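Local coordinates for protein spherulin-3A (Physarum polycephalum, PDB 1HDF) that serves as a calcium-binding structural protein of the slime mould cytoplasm, a member of the beta/gamma-crystallin family, at residues G13-Y18 / V50-N55. Numbering follows the deposited sequence.
Sequences GEVFLY and VKVGPN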
loop_
_atom_site.group_PDB
_atom_site.type_symbol
_atom_site.label_atom_id
_atom_site.label_comp_id
_atom_site.label_asym_id
_atom_site.label_seq_id
_atom_site.Cartn_x
_atom_site.Cartn_y
_atom_site.Cartn_z
ATOM N N GLY A 13 5.212 -1.162 13.639
ATOM C CA GLY A 13 4.496 -0.438 12.604
ATOM C C GLY A 13 3.677 0.738 13.108
ATOM O O GLY A 13 2.956 1.373 12.339
ATOM N N GLU A 14 3.775 1.029 14.401
ATOM C CA GLU A 14 3.034 2.151 14.965
ATOM C C GLU A 14 3.962 3.229 15.483
ATOM O O GLU A 14 5.044 2.947 15.998
ATOM C CB GLU A 14 2.153 1.715 16.127
ATOM C CG GLU A 14 1.306 0.499 15.880
ATOM C CD GLU A 14 0.440 0.178 17.081
ATOM O OE1 GLU A 14 0.956 0.194 18.223
ATOM O OE2 GLU A 14 -0.762 -0.089 16.884
ATOM N N VAL A 15 3.517 4.469 15.346
ATOM C CA VAL A 15 4.271 5.609 15.822
ATOM C C VAL A 15 3.280 6.509 16.537
ATOM O O VAL A 15 2.231 6.843 15.989
ATOM C CB VAL A 15 4.918 6.390 14.662
ATOM C CG1 VAL A 15 5.614 7.635 15.211
ATOM C CG2 VAL A 15 5.918 5.503 13.934
ATOM N N PHE A 16 3.607 6.878 17.769
ATOM C CA PHE A 16 2.740 7.739 18.556
ATOM C C PHE A 16 3.284 9.150 18.511
ATOM O O PHE A 16 4.439 9.379 18.855
ATOM C CB PHE A 16 2.682 7.277 20.018
ATOM C CG PHE A 16 1.960 5.976 20.231
ATOM C CD1 PHE A 16 1.172 5.413 19.222
ATOM C CD2 PHE A 16 2.044 5.320 21.463
ATOM C CE1 PHE A 16 0.476 4.208 19.442
ATOM C CE2 PHE A 16 1.357 4.121 21.692
ATOM C CZ PHE A 16 0.569 3.563 20.679
ATOM N N LEU A 17 2.444 10.086 18.081
ATOM C CA LEU A 17 2.815 11.491 17.991
ATOM C C LEU A 17 2.061 12.248 19.086
ATOM O O LEU A 17 0.846 12.123 19.203
ATOM C CB LEU A 17 2.445 12.042 16.608
ATOM C CG LEU A 17 3.088 11.329 15.408
ATOM C CD1 LEU A 17 2.618 11.967 14.101
ATOM C CD2 LEU A 17 4.622 11.391 15.527
ATOM N N TYR A 18 2.785 13.021 19.888
ATOM C CA TYR A 18 2.171 13.778 20.971
ATOM C C TYR A 18 2.328 15.274 20.755
ATOM O O TYR A 18 3.387 15.742 20.337
ATOM C CB TYR A 18 2.797 13.390 22.310
ATOM C CG TYR A 18 2.780 11.908 22.595
ATOM C CD1 TYR A 18 3.694 11.052 21.985
ATOM C CD2 TYR A 18 1.846 11.362 23.476
ATOM C CE1 TYR A 18 3.679 9.681 22.246
ATOM C CE2 TYR A 18 1.820 10.001 23.743
ATOM C CZ TYR A 18 2.736 9.164 23.124
ATOM O OH TYR A 18 2.686 7.809 23.364
ATOM N N VAL A 50 7.803 12.007 20.416
ATOM C CA VAL A 50 7.501 10.834 19.598
ATOM C C VAL A 50 7.942 9.493 20.194
ATOM O O VAL A 50 8.887 9.425 20.972
ATOM C CB VAL A 50 8.173 10.965 18.201
ATOM C CG1 VAL A 50 7.761 9.804 17.297
ATOM C CG2 VAL A 50 7.814 12.297 17.574
ATOM N N LYS A 51 7.246 8.429 19.801
ATOM C CA LYS A 51 7.561 7.074 20.224
ATOM C C LYS A 51 7.466 6.175 18.995
ATOM O O LYS A 51 6.458 6.187 18.287
ATOM C CB LYS A 51 6.574 6.584 21.283
ATOM C CG LYS A 51 6.776 7.158 22.667
ATOM C CD LYS A 51 5.779 6.542 23.628
ATOM C CE LYS A 51 6.126 6.845 25.085
ATOM N NZ LYS A 51 5.122 6.245 26.022
ATOM N N VAL A 52 8.512 5.398 18.738
ATOM C CA VAL A 52 8.521 4.497 17.587
ATOM C C VAL A 52 8.560 3.048 18.069
ATOM O O VAL A 52 9.378 2.679 18.927
ATOM C CB VAL A 52 9.735 4.768 16.657
ATOM C CG1 VAL A 52 9.560 4.007 15.344
ATOM C CG2 VAL A 52 9.867 6.263 16.377
ATOM N N GLY A 53 7.672 2.229 17.511
ATOM C CA GLY A 53 7.593 0.838 17.915
ATOM C C GLY A 53 8.749 -0.038 17.477
ATOM O O GLY A 53 9.626 0.407 16.734
ATOM N N PRO A 54 8.780 -1.300 17.935
ATOM C CA PRO A 54 9.854 -2.231 17.568
ATOM C C PRO A 54 9.865 -2.503 16.066
ATOM O O PRO A 54 8.849 -2.303 15.386
ATOM C CB PRO A 54 9.533 -3.483 18.392
ATOM C CG PRO A 54 8.037 -3.417 18.551
ATOM C CD PRO A 54 7.814 -1.946 18.845
ATOM N N ASN A 55 11.017 -2.944 15.560
ATOM C CA ASN A 55 11.183 -3.250 14.142
ATOM C C ASN A 55 10.555 -2.205 13.248
ATOM O O ASN A 55 9.996 -2.532 12.201
ATOM C CB ASN A 55 10.574 -4.609 13.818
ATOM C CG ASN A 55 11.404 -5.744 14.348
ATOM O OD1 ASN A 55 11.224 -6.896 13.958
ATOM N ND2 ASN A 55 12.328 -5.427 15.249
#
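The Tyr-18 ring meets CA of Val-50 at its edge, near the ring plane. The extended chain of Lys-51 crosses the same ring obliquely, and its CG and CD each come within 4.0 Å of Tyr-18 CE1. Lys-51 CD comes closest at the hydroxyl, 3.4 Å from Tyr-18 OH. The Phe-16 ring has Lys-51 CD on an oblique approach, and CB of Phe-16 and CB of Lys-51 stand 4.2 Å apart. Val-6 and Pro-10 also touch the Phe-16 side chain. In both aromatic residues CG is anti to the carbonyl carbon. Phe-16 and Lys-51 point to the same face of the sheet, and the end of the Tyr-18 ring reaches the lysine chain. The ammonium group of Lys-51 bonds to Asn-9 OD1 and makes a cation-pi contact with Phe-23. An alanine at Lys-51 would remove the aliphatic chain and the ammonium group, and would probably lose the contact with Tyr-18 and the tie to Asn-9.

The axes of strands 15-18 and 50-52 run antiparallel, at 177°. Phe-16 and Lys-51 form a hydrogen-bonded pair. Phe-16 N lies 3.0 Å from Lys-51 O, and Lys-51 N lies 3.1 Å from Phe-16 O. Both donors lie in the carbonyl planes. Gly-53 N donates to Glu-14 O nearly along the C=O axis.

Val-15, Leu-17, Val-50 and Val-52 occupy the other face. CG1 of Val-15 touches CG1 of Val-50 at 3.7 Å, the two side chains crossing obliquely. Leu-17 lies alongside Val-50, with Leu-17 CD2 3.9 Å from Val-50 CG2. Met-94 of strand 93-98, in the second sheet, packs on Val-15 and Leu-17.

Strands 15-18 and 49-52 are neighbours in one sheet, with strands 27-30 and 77-79 flanking them. This pairing within the first Greek key belongs to the two-sheet beta sandwich of the beta/gamma-crystallin domain.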